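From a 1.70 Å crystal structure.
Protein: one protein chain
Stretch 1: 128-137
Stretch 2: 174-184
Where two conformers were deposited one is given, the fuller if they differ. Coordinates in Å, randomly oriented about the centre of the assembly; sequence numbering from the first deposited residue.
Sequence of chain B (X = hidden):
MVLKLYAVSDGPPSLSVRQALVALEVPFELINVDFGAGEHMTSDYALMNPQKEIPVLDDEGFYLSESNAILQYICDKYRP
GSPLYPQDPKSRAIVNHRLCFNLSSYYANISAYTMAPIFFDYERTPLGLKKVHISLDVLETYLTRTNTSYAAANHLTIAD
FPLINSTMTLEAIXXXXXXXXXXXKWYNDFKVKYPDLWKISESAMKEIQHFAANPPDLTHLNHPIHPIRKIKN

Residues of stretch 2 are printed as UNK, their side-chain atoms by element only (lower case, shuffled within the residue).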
ATOM      1  N   GLY B 128     -20.525   4.242   9.074  1.00 15.28           N
ATOM      2  CA  GLY B 128     -19.158   4.040   9.545  1.00 13.26           C
ATOM      3  C   GLY B 128     -19.038   2.827  10.447  1.00 13.92           C
ATOM      4  O   GLY B 128     -18.066   2.067  10.365  1.00 13.84           O
ATOM      5  N   LEU B 129     -20.034   2.622  11.313  1.00 12.88           N
ATOM      6  CA  LEU B 129     -20.066   1.431  12.149  1.00 11.40           C
ATOM      7  C   LEU B 129     -20.188   0.171  11.305  1.00 16.35           C
ATOM      8  O   LEU B 129     -19.523  -0.841  11.577  1.00 11.19           O
ATOM      9  CB  LEU B 129     -21.231   1.530  13.142  1.00 13.16           C
ATOM     10  CG  LEU B 129     -21.515   0.285  13.983  1.00 15.96           C
ATOM     11  CD1 LEU B 129     -20.286  -0.048  14.824  1.00 16.37           C
ATOM     12  CD2 LEU B 129     -22.738   0.509  14.876  1.00 19.57           C
ATOM     13  N   LYS B 130     -21.037   0.212  10.270  1.00 11.08           N
ATOM     14  CA  LYS B 130     -21.160  -0.938   9.381  1.00 13.93           C
ATOM     15  C   LYS B 130     -19.834  -1.245   8.703  1.00 13.45           C
ATOM     16  O   LYS B 130     -19.458  -2.415   8.549  1.00 14.24           O
ATOM     17  CB  LYS B 130     -22.245  -0.680   8.334  1.00 15.54           C
ATOM     18  CG  LYS B 130     -22.471  -1.855   7.399  1.00 23.14           C
ATOM     19  CD  LYS B 130     -22.999  -3.059   8.157  1.00 24.82           C
ATOM     20  CE  LYS B 130     -24.380  -3.436   7.660  1.00 32.76           C
ATOM     21  NZ  LYS B 130     -24.870  -4.754   8.167  1.00 32.01           N
ATOM     22  N   LYS B 131     -19.106  -0.207   8.307  1.00 12.19           N
ATOM     23  CA  LYS B 131     -17.853  -0.423   7.603  1.00 12.52           C
ATOM     24  C   LYS B 131     -16.779  -0.980   8.530  1.00 14.39           C
ATOM     25  O   LYS B 131     -15.920  -1.747   8.080  1.00 13.19           O
ATOM     26  CB  LYS B 131     -17.408   0.878   6.934  1.00 14.04           C
ATOM     27  CG  LYS B 131     -18.238   1.218   5.666  1.00 16.55           C
ATOM     28  CD  LYS B 131     -17.851   2.558   5.082  1.00 18.12           C
ATOM     29  CE  LYS B 131     -18.766   2.965   3.925  1.00 30.48           C
ATOM     30  NZ  LYS B 131     -18.379   2.353   2.629  1.00 26.19           N
ATOM     31  N   VAL B 132     -16.817  -0.631   9.821  1.00 12.78           N
ATOM     32  CA  VAL B 132     -15.944  -1.298  10.785  1.00 14.19           C
ATOM     33  C   VAL B 132     -16.230  -2.793  10.792  1.00 14.83           C
ATOM     34  O   VAL B 132     -15.313  -3.623  10.730  1.00 11.73           O
ATOM     35  CB  VAL B 132     -16.115  -0.701  12.195  1.00 15.32           C
ATOM     36  CG1 VAL B 132     -15.378  -1.561  13.207  1.00 14.18           C
ATOM     37  CG2 VAL B 132     -15.625   0.738  12.239  1.00 12.10           C
ATOM     38  N   HIS B 133     -17.513  -3.159  10.843  1.00 11.97           N
ATOM     39  CA  HIS B 133     -17.842  -4.581  10.900  1.00 16.49           C
ATOM     40  C   HIS B 133     -17.478  -5.298   9.604  1.00 12.34           C
ATOM     41  O   HIS B 133     -17.093  -6.469   9.637  1.00 13.88           O
ATOM     42  CB  HIS B 133     -19.327  -4.760  11.250  1.00 12.82           C
ATOM     43  CG  HIS B 133     -19.608  -4.598  12.713  1.00 18.77           C
ATOM     44  ND1 HIS B 133     -19.228  -5.535  13.648  1.00 19.14           N
ATOM     45  CD2 HIS B 133     -20.183  -3.584  13.407  1.00 16.79           C
ATOM     46  CE1 HIS B 133     -19.580  -5.122  14.854  1.00 19.85           C
ATOM     47  NE2 HIS B 133     -20.161  -3.941  14.735  1.00 26.75           N
ATOM     48  N   ILE B 134     -17.574  -4.622   8.458  1.00 13.00           N
ATOM     49  CA  ILE B 134     -17.168  -5.260   7.207  1.00 14.98           C
ATOM     50  C   ILE B 134     -15.662  -5.530   7.199  1.00 15.43           C
ATOM     51  O   ILE B 134     -15.213  -6.601   6.763  1.00 12.62           O
ATOM     52  CB  ILE B 134     -17.617  -4.405   6.006  1.00 13.92           C
ATOM     53  CG1 ILE B 134     -19.139  -4.499   5.849  1.00 20.28           C
ATOM     54  CG2 ILE B 134     -16.942  -4.878   4.731  1.00 18.72           C
ATOM     55  CD1 ILE B 134     -19.768  -3.297   5.199  1.00 26.35           C
ATOM     56  N   SER B 135     -14.861  -4.590   7.719  1.00 11.87           N
ATOM     57  CA  SER B 135     -13.411  -4.785   7.771  1.00 15.19           C
ATOM     58  C   SER B 135     -13.043  -5.935   8.696  1.00 10.41           C
ATOM     59  O   SER B 135     -12.184  -6.763   8.366  1.00 11.08           O
ATOM     60  CB  SER B 135     -12.716  -3.507   8.232  1.00 14.78           C
ATOM     61  OG  SER B 135     -12.916  -2.456   7.312  1.00 14.88           O
ATOM     62  N   LEU B 136     -13.660  -5.975   9.886  1.00 11.31           N
ATOM     63  CA  LEU B 136     -13.454  -7.102  10.781  1.00 11.15           C
ATOM     64  C   LEU B 136     -13.878  -8.401  10.115  1.00 12.37           C
ATOM     65  O   LEU B 136     -13.171  -9.413  10.205  1.00 16.22           O
ATOM     66  CB  LEU B 136     -14.230  -6.876  12.084  1.00 11.55           C
ATOM     67  CG  LEU B 136     -13.699  -5.710  12.915  1.00 11.30           C
ATOM     68  CD1 LEU B 136     -14.702  -5.260  13.957  1.00 11.46           C
ATOM     69  CD2 LEU B 136     -12.373  -6.099  13.569  1.00 13.67           C
ATOM     70  N   ASP B 137     -15.022  -8.382   9.412  1.00 15.71           N
ATOM     71  CA  ASP B 137     -15.501  -9.598   8.765  1.00 17.20           C
ATOM     72  C   ASP B 137     -14.512 -10.089   7.712  1.00 13.12           C
ATOM     73  O   ASP B 137     -14.260 -11.298   7.599  1.00 16.27           O
ATOM     74  CB  ASP B 137     -16.878  -9.353   8.151  1.00 17.49           C
ATOM     75  CG  ASP B 137     -17.589 -10.641   7.795  1.00 24.09           C
ATOM     76  OD1 ASP B 137     -17.921 -11.416   8.717  1.00 27.15           O
ATOM     77  OD2 ASP B 137     -17.796 -10.881   6.590  1.00 23.53           O
ATOM     78  N   UNK B 174     -13.237   0.895  23.618  1.00 15.45           N
ATOM     79  CA  UNK B 174     -14.063  -0.143  24.240  0.56 21.77           C
ATOM     80  C   UNK B 174     -15.046  -0.755  23.247  1.00 28.52           C
ATOM     81  O   UNK B 174     -16.156  -1.152  23.617  1.00 23.05           O
ATOM     82  o   UNK B 174     -14.473  -1.610  26.729  0.56 28.67           O
ATOM     83  c   UNK B 174     -15.278  -0.719  26.395  0.56 22.09           C
ATOM     84  o   UNK B 174     -16.463  -0.695  26.783  0.56 27.02           O
ATOM     85  c   UNK B 174     -14.800   0.390  25.476  0.56 21.27           C
ATOM     86  N   UNK B 175     -14.634  -0.834  21.983  1.00 18.64           N
ATOM     87  CA  UNK B 175     -15.415  -1.488  20.940  1.00 17.58           C
ATOM     88  C   UNK B 175     -15.323  -2.996  21.124  1.00 21.33           C
ATOM     89  O   UNK B 175     -14.225  -3.560  21.096  1.00 19.77           O
ATOM     90  c   UNK B 175     -16.438  -0.457  17.701  1.00 19.13           C
ATOM     91  c   UNK B 175     -15.758  -1.442  18.406  1.00 18.40           C
ATOM     92  c   UNK B 175     -14.874  -1.071  19.571  1.00 21.72           C
ATOM     93  c   UNK B 175     -17.359  -2.117  16.228  1.00 23.48           C
ATOM     94  c   UNK B 175     -16.669  -3.108  16.912  1.00 19.88           C
ATOM     95  c   UNK B 175     -15.870  -2.764  17.992  1.00 18.05           C
ATOM     96  c   UNK B 175     -17.241  -0.786  16.622  1.00 27.31           C
ATOM     97  N   UNK B 176     -16.464  -3.653  21.312  1.00 20.48           N
ATOM     98  CA  UNK B 176     -16.473  -5.104  21.469  1.00 24.74           C
ATOM     99  C   UNK B 176     -16.381  -5.766  20.099  1.00 17.15           C
ATOM    100  O   UNK B 176     -17.279  -5.604  19.263  1.00 21.36           O
ATOM    101  o   UNK B 176     -16.905  -7.823  22.216  1.00 26.23           O
ATOM    102  o   UNK B 176     -19.074  -7.512  22.240  1.00 44.94           O
ATOM    103  c   UNK B 176     -17.736  -5.554  22.205  1.00 22.33           C
ATOM    104  c   UNK B 176     -17.908  -7.069  22.222  1.00 28.09           C
ATOM    105  N   UNK B 177     -15.301  -6.511  19.868  1.00 19.78           N
ATOM    106  CA  UNK B 177     -15.145  -7.270  18.634  1.00 20.73           C
ATOM    107  C   UNK B 177     -14.951  -8.753  18.930  1.00 21.38           C
ATOM    108  O   UNK B 177     -14.403  -9.492  18.111  1.00 20.07           O
ATOM    109  c   UNK B 177     -11.109  -5.214  19.765  1.00 15.90           C
ATOM    110  c   UNK B 177     -14.009  -6.713  17.757  1.00 21.62           C
ATOM    111  c   UNK B 177     -12.357  -5.381  19.154  1.00 18.43           C
ATOM    112  c   UNK B 177     -10.429  -7.370  18.949  1.00 20.19           C
ATOM    113  c   UNK B 177     -11.682  -7.526  18.336  1.00 17.01           C
ATOM    114  c   UNK B 177     -10.145  -6.201  19.664  1.00 14.20           C
ATOM    115  c   UNK B 177     -12.664  -6.547  18.454  1.00 16.79           C
ATOM    116  N   UNK B 178     -15.433  -9.208  20.095  1.00 21.30           N
ATOM    117  CA  UNK B 178     -15.212 -10.595  20.503  1.00 21.51           C
ATOM    118  C   UNK B 178     -15.979 -11.588  19.640  1.00 21.43           C
ATOM    119  O   UNK B 178     -15.586 -12.758  19.564  1.00 24.94           O
ATOM    120  o   UNK B 178     -16.932 -10.422  22.212  1.00 21.84           O
ATOM    121  c   UNK B 178     -15.587 -10.789  21.980  1.00 23.05           C
ATOM    122  N   UNK B 179     -17.057 -11.150  18.983  1.00 23.39           N
ATOM    123  CA  UNK B 179     -17.769 -12.043  18.082  1.00 22.51           C
ATOM    124  C   UNK B 179     -16.909 -12.464  16.896  1.00 27.72           C
ATOM    125  O   UNK B 179     -17.205 -13.486  16.263  1.00 22.63           O
ATOM    126  c   UNK B 179     -19.066 -11.386  17.599  1.00 23.02           C
ATOM    127  n   UNK B 179     -21.834  -8.457  14.865  1.00 30.84           N
ATOM    128  c   UNK B 179     -18.902 -10.291  16.555  1.00 28.59           C
ATOM    129  c   UNK B 179     -20.422  -8.685  15.317  1.00 29.73           C
ATOM    130  c   UNK B 179     -20.172 -10.135  15.718  1.00 36.27           C
ATOM    131  N   UNK B 180     -15.838 -11.721  16.598  1.00 19.58           N
ATOM    132  CA  UNK B 180     -14.861 -12.107  15.580  1.00 20.26           C
ATOM    133  C   UNK B 180     -13.834 -13.016  16.244  1.00 20.38           C
ATOM    134  O   UNK B 180     -12.759 -12.587  16.662  1.00 18.69           O
ATOM    135  c   UNK B 180     -14.246 -10.867  14.937  1.00 15.43           C
ATOM    136  c   UNK B 180     -15.308 -10.043  14.263  1.00 19.01           C
ATOM    137  c   UNK B 180     -16.909  -8.227  14.305  1.00 20.64           C
ATOM    138  c   UNK B 180     -17.333  -8.580  13.031  1.00 20.28           C
ATOM    139  c   UNK B 180     -16.759  -9.647  12.370  1.00 20.95           C
ATOM    140  o   UNK B 180     -18.319  -7.868  12.390  1.00 19.92           O
ATOM    141  c   UNK B 180     -15.765 -10.378  12.987  1.00 18.66           C
ATOM    142  c   UNK B 180     -15.901  -8.966  14.915  1.00 17.86           C
ATOM    143  N   UNK B 181     -14.178 -14.306  16.301  1.00 21.91           N
ATOM    144  CA  UNK B 181     -13.485 -15.273  17.149  1.00 25.68           C
ATOM    145  C   UNK B 181     -11.988 -15.307  16.877  1.00 20.08           C
ATOM    146  O   UNK B 181     -11.170 -15.246  17.803  1.00 20.07           O
ATOM    147  c   UNK B 181     -13.383 -17.686  17.754  1.00 36.52           C
ATOM    148  o   UNK B 181     -15.477 -16.636  17.241  1.00 29.52           O
ATOM    149  c   UNK B 181     -14.086 -16.661  16.911  1.00 26.66           C
ATOM    150  N   UNK B 182     -11.611 -15.436  15.608  1.00 18.36           N
ATOM    151  CA  UNK B 182     -10.204 -15.604  15.280  1.00 19.11           C
ATOM    152  C   UNK B 182      -9.430 -14.303  15.461  1.00 17.66           C
ATOM    153  O   UNK B 182      -8.288 -14.324  15.931  1.00 16.40           O
ATOM    154  c   UNK B 182     -10.653 -18.030  12.267  1.00 31.39           C
ATOM    155  c   UNK B 182     -10.070 -16.150  13.859  1.00 21.69           C
ATOM    156  c   UNK B 182     -11.206 -19.446  12.168  1.00 33.23           C
ATOM    157  n   UNK B 182     -10.577 -20.373  13.156  1.00 32.30           N
ATOM    158  c   UNK B 182     -10.860 -17.450  13.656  1.00 24.23           C
ATOM    159  N   UNK B 183     -10.031 -13.162  15.109  1.00 16.77           N
ATOM    160  CA  UNK B 183      -9.377 -11.883  15.389  1.00 15.83           C
ATOM    161  C   UNK B 183      -9.118 -11.743  16.884  1.00 17.66           C
ATOM    162  O   UNK B 183      -7.996 -11.461  17.315  1.00 17.10           O
ATOM    163  c   UNK B 183     -11.155  -9.558  12.791  1.00 13.37           C
ATOM    164  c   UNK B 183      -9.621  -9.389  15.349  1.00 13.91           C
ATOM    165  c   UNK B 183     -10.217 -10.705  14.868  1.00 15.67           C
ATOM    166  c   UNK B 183     -10.292 -10.700  13.338  1.00 14.30           C
ATOM    167  N   UNK B 184     -10.162 -11.941  17.696  1.00 18.01           N
ATOM    168  CA  UNK B 184     -10.028 -11.763  19.140  1.00 18.13           C
ATOM    169  C   UNK B 184      -8.914 -12.642  19.703  1.00 15.14           C
ATOM    170  O   UNK B 184      -8.094 -12.182  20.505  1.00 21.05           O
ATOM    171  n   UNK B 184     -11.044 -12.544  22.280  1.00 32.50           N
ATOM    172  c   UNK B 184     -11.176 -11.935  23.445  1.00 31.45           C
ATOM    173  c   UNK B 184     -11.410 -11.678  21.270  1.00 26.86           C
ATOM    174  n   UNK B 184     -11.609 -10.705  23.228  1.00 27.15           N
ATOM    175  c   UNK B 184     -11.368 -12.062  19.823  1.00 23.26           C
ATOM    176  c   UNK B 184     -11.766 -10.521  21.875  1.00 25.91           C
TER

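Position 174 has two side-chain carbons, the second carrying two oxygens, a short carboxylate out of reach of stretch 1: Asp174. At 175 one carbon leads to a ring of six carbons without a heteroatom, so the residue is Phe175. Its ring packs against side chains of the helix: CE2 lies 3.6 Å from Leu129 CD1, at the ring edge, and CZ lies 3.7 Å from both Val132 CG1 and His133 NE2. The His133 and Phe175 rings meet obliquely, with planes at 47°.

Position 176 repeats the short carboxylate and is Asp176; its CA-to-CB bond points sideways. Position 177 again has one carbon and a six-carbon ring, giving Phe177. Its CB is 4.1 Å from Leu136 CD1, but the ring leads away from the helix. Position 178 carries one carbon and one oxygen, the pattern of Ser178, whose OG donates a hydrogen bond to Asp176 OD1 at 2.6 Å; Ser178 N donates to the same Asp176 OD1 at 2.9 Å. Both bonds tie the loop to itself.

At 179 four carbons run in a row to a nitrogen, which identifies Lys179. The contact it makes is through carbon, with CE 3.7 Å from His133 CE1. Position 180 has one carbon, a six-carbon ring and a single oxygen on that ring, hence Tyr180. Its OH is 2.8 Å from His133 ND1, a hydrogen bond in which either atom could be the donor. The same ring takes Leu136 CB over one face, 3.6 Å from the centroid and 7° off the normal, a clear CH-pi geometry.

Position 181 has one carbon carrying an oxygen and a carbon: Thr181, the first residue of a helix for which Tyr180 is the N-cap position. Position 182 shows another four-carbon chain ending in nitrogen, Lys182, and neither residue reaches stretch 1. Four carbons at 183, forked at the first with one arm two carbons long, define Ile183, whose CD1 lies 3.7 Å from Leu136 CD2. Position 184, one carbon and a five-membered ring with two nitrogens, is His184, also out of reach.

The contact is mainly apolar, with one polar fixture. Leu136 touches Phe175, Phe177, Tyr180 and Ile183, and loses the largest area, 94 Å². The type I turn from Phe177 to Tyr180, closed by Tyr180 N to Phe177 O at 3.1 Å, ends at the tyrosine that meets both Leu136 and His133. Together the stretches bury 440 Å².

Stretch 2, residues 174-184: DFDFSKYTKIH
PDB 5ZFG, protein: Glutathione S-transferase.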